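Local coordinates for DUF3299 domain-containing protein (Pseudomonas aeruginosa, PDB 4HSP) that is of unknown function but is probably exported from the cytoplasm and folds around a curled beta sheet consistent with an OB-like barrel, at residues Q41-P47 against P91-I97; Q113-G119 against A139-Y145; E118-E124 against G134-Q138. All blocks are in the same frame, centred on the assembly; numbering follows the deposited sequence.

How the contacts relate
From the N terminus, the chain passes helix 26-34 and enters the loop of Q41-P47. Contact 1 joins that loop to P91-I97, closing a 43-residue excursion that includes strands 55-68 and 73-80, just before strand 98-102. Contacts 2 and 3 come later and nest: E118-E124 with G134-Q138 is the inner pairing, Q113-G119 with A139-Y145 the outer. They share E118 and G119 and pair strands 115-118 and 120-122 with the long strand 132-144, broken by a bulge; V117 CG1 lies 3.9 Å from M137 SE. Contact 1 meets contact 3 through S94 O and G134 N, 2.8 Å apart, whereas contacts 1 and 2 lie on opposite sides of the chain's centre.

Contact 1 (Q41-P47 against P91-I97)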
loop_
_atom_site.group_PDB
_atom_site.type_symbol
_atom_site.label_atom_id
_atom_site.label_comp_id
_atom_site.label_asym_id
_atom_site.label_seq_id
_atom_site.Cartn_x
_atom_site.Cartn_y
_atom_site.Cartn_z
ATOM N N GLN A 41 -16.225 -15.262 10.758
ATOM C CA GLN A 41 -17.135 -15.416 9.615
ATOM C C GLN A 41 -18.466 -15.931 10.132
ATOM O O GLN A 41 -18.564 -17.082 10.555
ATOM C CB GLN A 41 -16.521 -16.329 8.533
ATOM C CG GLN A 41 -17.429 -16.582 7.334
ATOM C CD GLN A 41 -16.761 -17.493 6.355
ATOM O OE1 GLN A 41 -16.213 -18.539 6.709
ATOM N NE2 GLN A 41 -16.778 -17.109 5.104
ATOM N N GLN A 42 -19.485 -15.060 10.125
ATOM C CA GLN A 42 -20.774 -15.396 10.707
ATOM C C GLN A 42 -21.647 -16.296 9.848
ATOM O O GLN A 42 -22.495 -16.984 10.413
ATOM C CB GLN A 42 -21.520 -14.152 11.161
ATOM C CG GLN A 42 -21.079 -13.733 12.582
ATOM C CD GLN A 42 -21.173 -14.827 13.660
ATOM O OE1 GLN A 42 -22.259 -15.228 14.108
ATOM N NE2 GLN A 42 -20.030 -15.304 14.124
ATOM N N SER A 43 -21.403 -16.378 8.523
ATOM C CA SER A 43 -22.138 -17.308 7.662
ATOM C C SER A 43 -21.100 -18.155 6.894
ATOM O O SER A 43 -20.801 -17.875 5.725
ATOM C CB SER A 43 -23.116 -16.575 6.739
ATOM O OG SER A 43 -23.760 -15.501 7.413
ATOM N N PRO A 44 -20.525 -19.190 7.553
ATOM C CA PRO A 44 -19.480 -19.986 6.898
ATOM C C PRO A 44 -20.024 -21.125 6.039
ATOM O O PRO A 44 -19.242 -21.850 5.408
ATOM C CB PRO A 44 -18.681 -20.521 8.080
ATOM C CG PRO A 44 -19.684 -20.678 9.162
ATOM C CD PRO A 44 -20.742 -19.643 8.944
ATOM N N ASN A 45 -21.353 -21.305 6.019
ATOM C CA ASN A 45 -21.921 -22.367 5.227
ATOM C C ASN A 45 -23.230 -21.877 4.578
ATOM O O ASN A 45 -24.270 -22.549 4.597
ATOM C CB ASN A 45 -22.065 -23.668 6.046
ATOM C CG ASN A 45 -22.691 -23.558 7.411
ATOM O OD1 ASN A 45 -23.790 -23.016 7.596
ATOM N ND2 ASN A 45 -22.050 -24.204 8.376
ATOM N N ALA A 46 -23.126 -20.674 3.977
ATOM C CA ALA A 46 -24.197 -19.954 3.309
ATOM C C ALA A 46 -24.679 -20.723 2.068
ATOM O O ALA A 46 -23.849 -21.379 1.419
ATOM C CB ALA A 46 -23.699 -18.577 2.935
ATOM N N PRO A 47 -26.009 -20.716 1.745
ATOM C CA PRO A 47 -26.492 -21.444 0.539
ATOM C C PRO A 47 -25.795 -21.002 -0.768
ATOM O O PRO A 47 -25.462 -19.828 -0.938
ATOM C CB PRO A 47 -27.985 -21.114 0.503
ATOM C CG PRO A 47 -28.327 -20.735 1.900
ATOM C CD PRO A 47 -27.123 -20.028 2.430
ATOM N N PRO A 91 -14.660 -11.569 7.608
ATOM C CA PRO A 91 -14.845 -12.210 6.291
ATOM C C PRO A 91 -16.284 -12.107 5.759
ATOM O O PRO A 91 -17.234 -12.150 6.564
ATOM C CB PRO A 91 -14.525 -13.687 6.571
ATOM C CG PRO A 91 -13.751 -13.699 7.792
ATOM C CD PRO A 91 -14.168 -12.536 8.610
ATOM N N PRO A 92 -16.483 -12.045 4.412
ATOM C CA PRO A 92 -17.861 -12.068 3.863
ATOM C C PRO A 92 -18.530 -13.438 4.074
ATOM O O PRO A 92 -17.814 -14.389 4.419
ATOM C CB PRO A 92 -17.649 -11.820 2.352
ATOM C CG PRO A 92 -16.248 -11.425 2.184
ATOM C CD PRO A 92 -15.481 -12.016 3.327
ATOM N N PRO A 93 -19.860 -13.612 3.830
ATOM C CA PRO A 93 -20.447 -14.976 3.877
ATOM C C PRO A 93 -19.761 -15.889 2.851
ATOM O O PRO A 93 -19.202 -15.383 1.872
ATOM C CB PRO A 93 -21.916 -14.746 3.526
ATOM C CG PRO A 93 -22.141 -13.312 3.759
ATOM C CD PRO A 93 -20.874 -12.629 3.404
ATOM N N SER A 94 -19.774 -17.219 3.077
ATOM C CA SER A 94 -19.051 -18.187 2.228
ATOM C C SER A 94 -19.539 -18.245 0.764
ATOM O O SER A 94 -18.867 -18.850 -0.082
ATOM C CB SER A 94 -19.093 -19.580 2.843
ATOM O OG SER A 94 -20.424 -19.998 3.066
ATOM N N ASN A 95 -20.677 -17.618 0.460
ATOM C CA ASN A 95 -21.219 -17.587 -0.901
ATOM C C ASN A 95 -20.884 -16.236 -1.555
ATOM O O ASN A 95 -21.398 -15.914 -2.625
ATOM C CB ASN A 95 -22.718 -17.903 -0.932
ATOM C CG ASN A 95 -23.614 -16.990 -0.138
ATOM O OD1 ASN A 95 -23.166 -16.065 0.543
ATOM N ND2 ASN A 95 -24.918 -17.261 -0.177
ATOM N N GLN A 96 -19.978 -15.478 -0.907
ATOM C CA GLN A 96 -19.438 -14.195 -1.365
ATOM C C GLN A 96 -17.894 -14.292 -1.310
ATOM O O GLN A 96 -17.193 -13.306 -1.130
ATOM C CB GLN A 96 -20.011 -12.997 -0.548
ATOM C CG GLN A 96 -21.536 -12.751 -0.709
ATOM C CD GLN A 96 -21.948 -12.204 -2.062
ATOM O OE1 GLN A 96 -22.091 -10.989 -2.245
ATOM N NE2 GLN A 96 -22.197 -13.091 -3.032
ATOM N N ILE A 97 -17.380 -15.524 -1.474
ATOM C CA ILE A 97 -15.952 -15.865 -1.512
ATOM C C ILE A 97 -15.741 -16.982 -2.535
ATOM O O ILE A 97 -16.501 -17.943 -2.563
ATOM C CB ILE A 97 -15.342 -16.290 -0.128
ATOM C CG1 ILE A 97 -15.796 -15.382 1.048
ATOM C CG2 ILE A 97 -13.797 -16.403 -0.222
ATOM C CD1 ILE A 97 -15.143 -15.678 2.429
HETATM O O HOH W 1 -18.707 -12.291 9.587
HETATM O O HOH W 2 -21.102 -21.521 0.916
#
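The shortest polar link runs from N95 ND2 to P47 O, a hydrogen bond of 2.7 Å. S94 carries two more: its backbone N donates to S43 O at 2.9 Å (N-H...O angle 159°), and its OG accepts from A46 N, also at 2.9 Å. S94 CB points toward the other loop, and chi1 near 56° (p) brings OG to A46 N, where a water 2.7 Å from S94 OG also donates to A46 O at 2.8 Å. At the other end, Q41 NE2 donates to P92 O at 3.0 Å with a nearly straight angle of 169°, while Q41 OE1 is satisfied by the backbone N of A132.

These bonds join two irregular loops. P91, P92 and P93, with phi from -58° to -68° and psi from 149° to 170°, form a polyproline II segment. The chain then folds into a type I turn: Q96 N bonds to P93 O at 2.9 Å, with S94 and N95 at the turn's corners.

Packing fills in around the polar atoms. A46 CB points toward the second loop, 3.5 Å from N95 CG and 4.3 Å from P93 CB. The extended Q41 side chain (chi1 and chi2 both t) lays its CB 3.8 Å from P91 CB and brings NE2 to 3.4 Å from I97 CD1. Farther out, P91 packs on Y147 of the second subunit, and I97 on L78 of strand 73-80.

Contact 2 (Q113-G119 against A139-Y145)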
loop_
_atom_site.group_PDB
_atom_site.type_symbol
_atom_site.label_atom_id
_atom_site.label_comp_id
_atom_site.label_asym_id
_atom_site.label_seq_id
_atom_site.Cartn_x
_atom_site.Cartn_y
_atom_site.Cartn_z
ATOM N N GLN A 113 -5.416 -3.079 -5.843
ATOM C CA GLN A 113 -6.407 -2.836 -6.894
ATOM C C GLN A 113 -7.308 -4.044 -7.081
ATOM O O GLN A 113 -6.904 -5.163 -6.705
ATOM C CB GLN A 113 -5.681 -2.494 -8.216
ATOM C CG GLN A 113 -5.005 -3.671 -8.895
ATOM C CD GLN A 113 -3.929 -3.234 -9.834
ATOM O OE1 GLN A 113 -4.158 -2.530 -10.819
ATOM N NE2 GLN A 113 -2.727 -3.654 -9.543
ATOM N N PRO A 114 -8.522 -3.853 -7.676
ATOM C CA PRO A 114 -9.354 -5.016 -7.969
ATOM C C PRO A 114 -8.865 -5.686 -9.246
ATOM O O PRO A 114 -8.114 -5.088 -10.033
ATOM C CB PRO A 114 -10.759 -4.423 -8.116
ATOM C CG PRO A 114 -10.559 -2.987 -8.430
ATOM C CD PRO A 114 -9.122 -2.622 -8.244
ATOM N N PHE A 115 -9.278 -6.931 -9.436
ATOM C CA PHE A 115 -8.950 -7.739 -10.604
ATOM C C PHE A 115 -10.166 -8.404 -11.192
ATOM O O PHE A 115 -11.182 -8.507 -10.527
ATOM C CB PHE A 115 -7.965 -8.849 -10.213
ATOM C CG PHE A 115 -6.582 -8.376 -9.870
ATOM C CD1 PHE A 115 -6.281 -7.916 -8.588
ATOM C CD2 PHE A 115 -5.566 -8.417 -10.813
ATOM C CE1 PHE A 115 -5.001 -7.466 -8.272
ATOM C CE2 PHE A 115 -4.286 -7.959 -10.495
ATOM C CZ PHE A 115 -4.016 -7.486 -9.227
ATOM N N TRP A 116 -10.041 -8.861 -12.443
ATOM C CA TRP A 116 -10.937 -9.762 -13.157
ATOM C C TRP A 116 -10.306 -11.161 -13.052
ATOM O O TRP A 116 -9.144 -11.331 -13.420
ATOM C CB TRP A 116 -11.130 -9.360 -14.646
ATOM C CG TRP A 116 -12.013 -8.171 -14.855
ATOM C CD1 TRP A 116 -11.629 -6.911 -15.219
ATOM C CD2 TRP A 116 -13.427 -8.115 -14.637
ATOM N NE1 TRP A 116 -12.708 -6.060 -15.186
ATOM C CE2 TRP A 116 -13.830 -6.775 -14.840
ATOM C CE3 TRP A 116 -14.398 -9.070 -14.282
ATOM C CZ2 TRP A 116 -15.166 -6.376 -14.741
ATOM C CZ3 TRP A 116 -15.720 -8.670 -14.172
ATOM C CH2 TRP A 116 -16.089 -7.332 -14.364
ATOM N N VAL A 117 -11.028 -12.125 -12.475
ATOM C CA VAL A 117 -10.569 -13.517 -12.403
ATOM C C VAL A 117 -11.473 -14.360 -13.345
ATOM O O VAL A 117 -12.675 -14.472 -13.103
ATOM C CB VAL A 117 -10.523 -14.112 -10.964
ATOM C CG1 VAL A 117 -10.083 -15.567 -11.011
ATOM C CG2 VAL A 117 -9.620 -13.303 -10.037
ATOM N N GLU A 118 -10.891 -14.930 -14.395
ATOM C CA GLU A 118 -11.558 -15.810 -15.363
ATOM C C GLU A 118 -11.057 -17.216 -15.195
ATOM O O GLU A 118 -9.849 -17.411 -15.046
ATOM C CB GLU A 118 -11.261 -15.366 -16.818
ATOM C CG GLU A 118 -11.572 -13.909 -17.120
ATOM C CD GLU A 118 -11.191 -13.427 -18.506
ATOM O OE1 GLU A 118 -11.097 -14.273 -19.424
ATOM O OE2 GLU A 118 -11.015 -12.199 -18.681
ATOM N N GLY A 119 -11.940 -18.194 -15.333
ATOM C CA GLY A 119 -11.542 -19.601 -15.279
ATOM C C GLY A 119 -12.680 -20.567 -15.067
ATOM O O GLY A 119 -13.833 -20.171 -15.105
ATOM N N ALA A 139 -8.202 -20.485 -12.176
ATOM C CA ALA A 139 -8.078 -19.338 -13.054
ATOM C C ALA A 139 -7.166 -19.581 -14.276
ATOM O O ALA A 139 -6.074 -20.150 -14.155
ATOM C CB ALA A 139 -7.586 -18.133 -12.275
ATOM N N SER A 140 -7.645 -19.106 -15.446
ATOM C CA SER A 140 -6.984 -19.057 -16.754
ATOM C C SER A 140 -6.305 -17.697 -16.911
ATOM O O SER A 140 -5.278 -17.580 -17.593
ATOM C CB SER A 140 -8.005 -19.219 -17.890
ATOM O OG SER A 140 -9.035 -20.163 -17.643
ATOM N N LYS A 141 -6.929 -16.652 -16.314
ATOM C CA LYS A 141 -6.495 -15.266 -16.401
ATOM C C LYS A 141 -6.895 -14.474 -15.160
ATOM O O LYS A 141 -8.027 -14.577 -14.670
ATOM C CB LYS A 141 -7.129 -14.638 -17.646
ATOM C CG LYS A 141 -6.446 -13.411 -18.215
ATOM C CD LYS A 141 -7.367 -12.792 -19.274
ATOM C CE LYS A 141 -6.683 -11.896 -20.275
ATOM N NZ LYS A 141 -7.668 -11.028 -20.977
ATOM N N VAL A 142 -5.935 -13.701 -14.648
ATOM C CA VAL A 142 -6.066 -12.762 -13.536
ATOM C C VAL A 142 -5.502 -11.464 -14.080
ATOM O O VAL A 142 -4.320 -11.385 -14.403
ATOM C CB VAL A 142 -5.437 -13.199 -12.199
ATOM C CG1 VAL A 142 -5.798 -12.200 -11.098
ATOM C CG2 VAL A 142 -5.902 -14.605 -11.818
ATOM N N THR A 143 -6.378 -10.513 -14.326
ATOM C CA THR A 143 -6.045 -9.255 -14.967
ATOM C C THR A 143 -6.614 -8.113 -14.149
ATOM O O THR A 143 -7.728 -8.232 -13.633
ATOM C CB THR A 143 -6.568 -9.236 -16.432
ATOM O OG1 THR A 143 -7.783 -9.995 -16.563
ATOM C CG2 THR A 143 -5.550 -9.786 -17.399
ATOM N N PRO A 144 -5.864 -6.989 -14.020
ATOM C CA PRO A 144 -6.386 -5.853 -13.247
ATOM C C PRO A 144 -7.687 -5.307 -13.819
ATOM O O PRO A 144 -7.885 -5.307 -15.038
ATOM C CB PRO A 144 -5.262 -4.814 -13.333
ATOM C CG PRO A 144 -4.002 -5.617 -13.663
ATOM C CD PRO A 144 -4.514 -6.700 -14.568
ATOM N N TYR A 145 -8.598 -4.905 -12.915
ATOM C CA TYR A 145 -9.881 -4.274 -13.224
ATOM C C TYR A 145 -9.563 -2.896 -13.764
ATOM O O TYR A 145 -8.968 -2.069 -13.063
ATOM C CB TYR A 145 -10.747 -4.214 -11.954
ATOM C CG TYR A 145 -12.153 -3.688 -12.127
ATOM C CD1 TYR A 145 -12.418 -2.318 -12.085
ATOM C CD2 TYR A 145 -13.239 -4.556 -12.186
ATOM C CE1 TYR A 145 -13.719 -1.828 -12.184
ATOM C CE2 TYR A 145 -14.550 -4.078 -12.253
ATOM C CZ TYR A 145 -14.782 -2.713 -12.267
ATOM O OH TYR A 145 -16.071 -2.257 -12.322
#
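Y145 supplies the most prominent protrusion: its ring slides into the gap between P114 and W116, which lie on opposite sides of the ring plane. P114 CG meets Y145 CB at 3.7 Å, and W116 CZ2 comes within 3.4 Å of Y145 CE2. The tyrosine ring and the five-membered ring of W116 are near parallel (19°), with centroids 4.9 Å distant, so the planes are offset and the rings barely overlap. The F115 ring reaches across to V142 CG1 (from CD2, 3.8 Å) and P144 CG (from CE2, 3.9 Å). V117 and V142 share a face, V117 CG2 lying 4.1 Å from V142 CG1; V117 CG1 meets A139 CB at 3.8 Å.

The frame is an antiparallel pair, its axes 4.4 Å apart at 165°. W116 N to T143 O (2.7 Å) and T143 N to W116 O (3.0 Å) form one hydrogen-bonded pair; E118 with K141 forms the next. Y145 N to P114 O at 2.9 Å extends the pairing. A classic beta bulge interrupts the register: E118 O accepts from both S140 N (2.8 Å) and K141 N (3.3 Å). Beside it, G119 suits a tight hollow, since a CB there would fall 2.7 Å from A139 CA.

Strand 115-118 lies between strands 132-144 and 55-68, bonding through F115 to G61 and V117 to L59. V117 faces F77, L79 and V100 inside the curled sheet, whereas W116 makes a cation-pi contact with K58 and an edge-to-face one with H26 of the second subunit.

Contact 3 (E118-E124 against G134-Q138); sequences EGTFKVE and GYRMQ. With EDO (1,2-ethanediol), chain J.
Build E118-E124 and G134-Q138 as antiparallel strands, with the axes of 120-122 and 135-138 approaching to 4.7 Å at 160°. T120 pairs with Q138 and K122 with R136 as hydrogen-bonded pairs; F121 with M137 is the non-hydrogen-bonded pair between them. The bonds are T120 N to Q138 O and Q138 N to T120 O, both 3.1 Å, and K122 N to R136 O and R136 N to K122 O, both 2.9 Å. G119 is almost fully extended (164/-173), and a CB on it would fall 2.2 Å from Q138 O.

F121 takes t (chi1 -165°, chi2 81°) and Y135 takes m (chi1 -56°). Their rings lie at 29° with centroids 5.2 Å apart, barely overlapping; F121 CZ to Y135 CD1 is 3.5 Å. Selenomethionine M137 runs t, t with chi3 -120°, putting CE 3.7 Å from F121 CD1, at the ring edge, and 3.1 Å from G119 O.

The arrangement is an antiparallel pairing within the curled sheet, strand 120-122 lying between 55-68 and 132-144, consistent with an OB-like barrel: F121 bonds through its backbone to G54 and I55, and packs with M137 on A57 and V98.

The face with T120, K122, R136 and Q138 is polar, and its charges gather at the K122-R136 end, where E124 joins them. E124 (t, t, chi3 -33°) sets OE1 3.2 Å from K122 NZ and OE2 3.3 Å from R136 NH1, completing a salt-bridge network; the second oxygen lies well out of the guanidinium plane. R136 (m, t, chi3 98°) turns NE to O1 of a 1,2-ethanediol at 3.1 Å.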
loop_
_atom_site.group_PDB
_atom_site.type_symbol
_atom_site.label_atom_id
_atom_site.label_comp_id
_atom_site.label_asym_id
_atom_site.label_seq_id
_atom_site.Cartn_x
_atom_site.Cartn_y
_atom_site.Cartn_z
ATOM N N GLU A 118 -10.891 -14.930 -14.395
ATOM C CA GLU A 118 -11.558 -15.810 -15.363
ATOM C C GLU A 118 -11.057 -17.216 -15.195
ATOM O O GLU A 118 -9.849 -17.411 -15.046
ATOM C CB GLU A 118 -11.261 -15.366 -16.818
ATOM C CG GLU A 118 -11.572 -13.909 -17.120
ATOM C CD GLU A 118 -11.191 -13.427 -18.506
ATOM O OE1 GLU A 118 -11.097 -14.273 -19.424
ATOM O OE2 GLU A 118 -11.015 -12.199 -18.681
ATOM N N GLY A 119 -11.940 -18.194 -15.333
ATOM C CA GLY A 119 -11.542 -19.601 -15.279
ATOM C C GLY A 119 -12.680 -20.567 -15.067
ATOM O O GLY A 119 -13.833 -20.171 -15.105
ATOM N N THR A 120 -12.369 -21.846 -14.856
ATOM C CA THR A 120 -13.368 -22.891 -14.602
ATOM C C THR A 120 -13.902 -22.681 -13.191
ATOM O O THR A 120 -13.128 -22.601 -12.228
ATOM C CB THR A 120 -12.766 -24.296 -14.833
ATOM O OG1 THR A 120 -12.162 -24.327 -16.130
ATOM C CG2 THR A 120 -13.810 -25.411 -14.705
ATOM N N PHE A 121 -15.226 -22.574 -13.088
ATOM C CA PHE A 121 -15.955 -22.290 -11.869
ATOM C C PHE A 121 -16.634 -23.536 -11.331
ATOM O O PHE A 121 -17.431 -24.146 -12.024
ATOM C CB PHE A 121 -16.983 -21.181 -12.159
ATOM C CG PHE A 121 -17.577 -20.516 -10.944
ATOM C CD1 PHE A 121 -16.892 -19.513 -10.279
ATOM C CD2 PHE A 121 -18.822 -20.890 -10.468
ATOM C CE1 PHE A 121 -17.460 -18.871 -9.175
ATOM C CE2 PHE A 121 -19.369 -20.278 -9.337
ATOM C CZ PHE A 121 -18.699 -19.256 -8.715
ATOM N N LYS A 122 -16.366 -23.866 -10.069
ATOM C CA LYS A 122 -16.887 -25.036 -9.355
ATOM C C LYS A 122 -17.656 -24.655 -8.097
ATOM O O LYS A 122 -17.223 -23.784 -7.338
ATOM C CB LYS A 122 -15.710 -25.942 -8.910
ATOM C CG LYS A 122 -15.273 -27.031 -9.852
ATOM C CD LYS A 122 -14.409 -28.027 -9.055
ATOM C CE LYS A 122 -15.106 -29.351 -8.792
ATOM N NZ LYS A 122 -16.264 -29.229 -7.860
ATOM N N VAL A 123 -18.728 -25.388 -7.823
ATOM C CA VAL A 123 -19.536 -25.240 -6.618
ATOM C C VAL A 123 -19.074 -26.381 -5.711
ATOM O O VAL A 123 -19.579 -27.507 -5.785
ATOM C CB VAL A 123 -21.059 -25.221 -6.914
ATOM C CG1 VAL A 123 -21.850 -25.078 -5.627
ATOM C CG2 VAL A 123 -21.417 -24.095 -7.881
ATOM N N GLU A 124 -17.998 -26.099 -4.962
ATOM C CA GLU A 124 -17.297 -27.025 -4.080
ATOM C C GLU A 124 -16.794 -26.272 -2.877
ATOM O O GLU A 124 -16.281 -25.159 -3.012
ATOM C CB GLU A 124 -16.123 -27.666 -4.837
ATOM C CG GLU A 124 -15.521 -28.893 -4.164
ATOM C CD GLU A 124 -14.144 -29.327 -4.643
ATOM O OE1 GLU A 124 -13.832 -29.162 -5.847
ATOM O OE2 GLU A 124 -13.375 -29.848 -3.802
ATOM N N GLY A 134 -17.783 -21.337 -0.584
ATOM C CA GLY A 134 -18.723 -22.276 -1.186
ATOM C C GLY A 134 -18.437 -22.499 -2.655
ATOM O O GLY A 134 -19.033 -23.384 -3.273
ATOM N N TYR A 135 -17.472 -21.726 -3.197
ATOM C CA TYR A 135 -17.053 -21.729 -4.593
ATOM C C TYR A 135 -15.553 -21.837 -4.753
ATOM O O TYR A 135 -14.795 -21.355 -3.910
ATOM C CB TYR A 135 -17.532 -20.445 -5.303
ATOM C CG TYR A 135 -19.026 -20.230 -5.213
ATOM C CD1 TYR A 135 -19.913 -21.031 -5.928
ATOM C CD2 TYR A 135 -19.561 -19.262 -4.359
ATOM C CE1 TYR A 135 -21.294 -20.845 -5.841
ATOM C CE2 TYR A 135 -20.943 -19.072 -4.262
ATOM C CZ TYR A 135 -21.804 -19.862 -5.011
ATOM O OH TYR A 135 -23.162 -19.684 -4.938
ATOM N N ARG A 136 -15.132 -22.455 -5.869
ATOM C CA ARG A 136 -13.736 -22.616 -6.261
ATOM C C ARG A 136 -13.561 -22.216 -7.733
ATOM O O ARG A 136 -14.498 -22.294 -8.535
ATOM C CB ARG A 136 -13.236 -24.060 -6.037
ATOM C CG ARG A 136 -13.165 -24.526 -4.600
ATOM C CD ARG A 136 -12.784 -25.976 -4.555
ATOM N NE ARG A 136 -11.352 -26.149 -4.312
ATOM C CZ ARG A 136 -10.841 -26.806 -3.275
ATOM N NH1 ARG A 136 -11.643 -27.380 -2.382
ATOM N NH2 ARG A 136 -9.527 -26.903 -3.129
HETATM N N MSE A 137 -12.346 -21.813 -8.082
HETATM C CA MSE A 137 -11.993 -21.420 -9.439
HETATM C C MSE A 137 -10.530 -21.755 -9.737
HETATM O O MSE A 137 -9.631 -21.512 -8.927
HETATM C CB MSE A 137 -12.259 -19.925 -9.629
HETATM C CG MSE A 137 -12.097 -19.397 -11.035
HETATM SE SE MSE A 137 -13.224 -17.794 -11.216
HETATM C CE MSE A 137 -14.262 -18.427 -12.581
ATOM N N GLN A 138 -10.318 -22.353 -10.896
ATOM C CA GLN A 138 -9.017 -22.635 -11.459
ATOM C C GLN A 138 -8.876 -21.572 -12.521
ATOM O O GLN A 138 -9.500 -21.665 -13.579
ATOM C CB GLN A 138 -8.947 -24.078 -11.990
ATOM C CG GLN A 138 -7.566 -24.495 -12.488
ATOM C CD GLN A 138 -6.502 -24.479 -11.411
ATOM O OE1 GLN A 138 -6.674 -25.043 -10.325
ATOM N NE2 GLN A 138 -5.368 -23.843 -11.703
HETATM C C1 EDO J . -9.287 -25.260 -6.835
HETATM O O1 EDO J . -9.795 -24.128 -6.112
HETATM C C2 EDO J . -9.697 -25.247 -8.341
HETATM O O2 EDO J . -10.939 -25.928 -8.521
HETATM O O HOH W 3 -8.940 -23.242 -15.921
#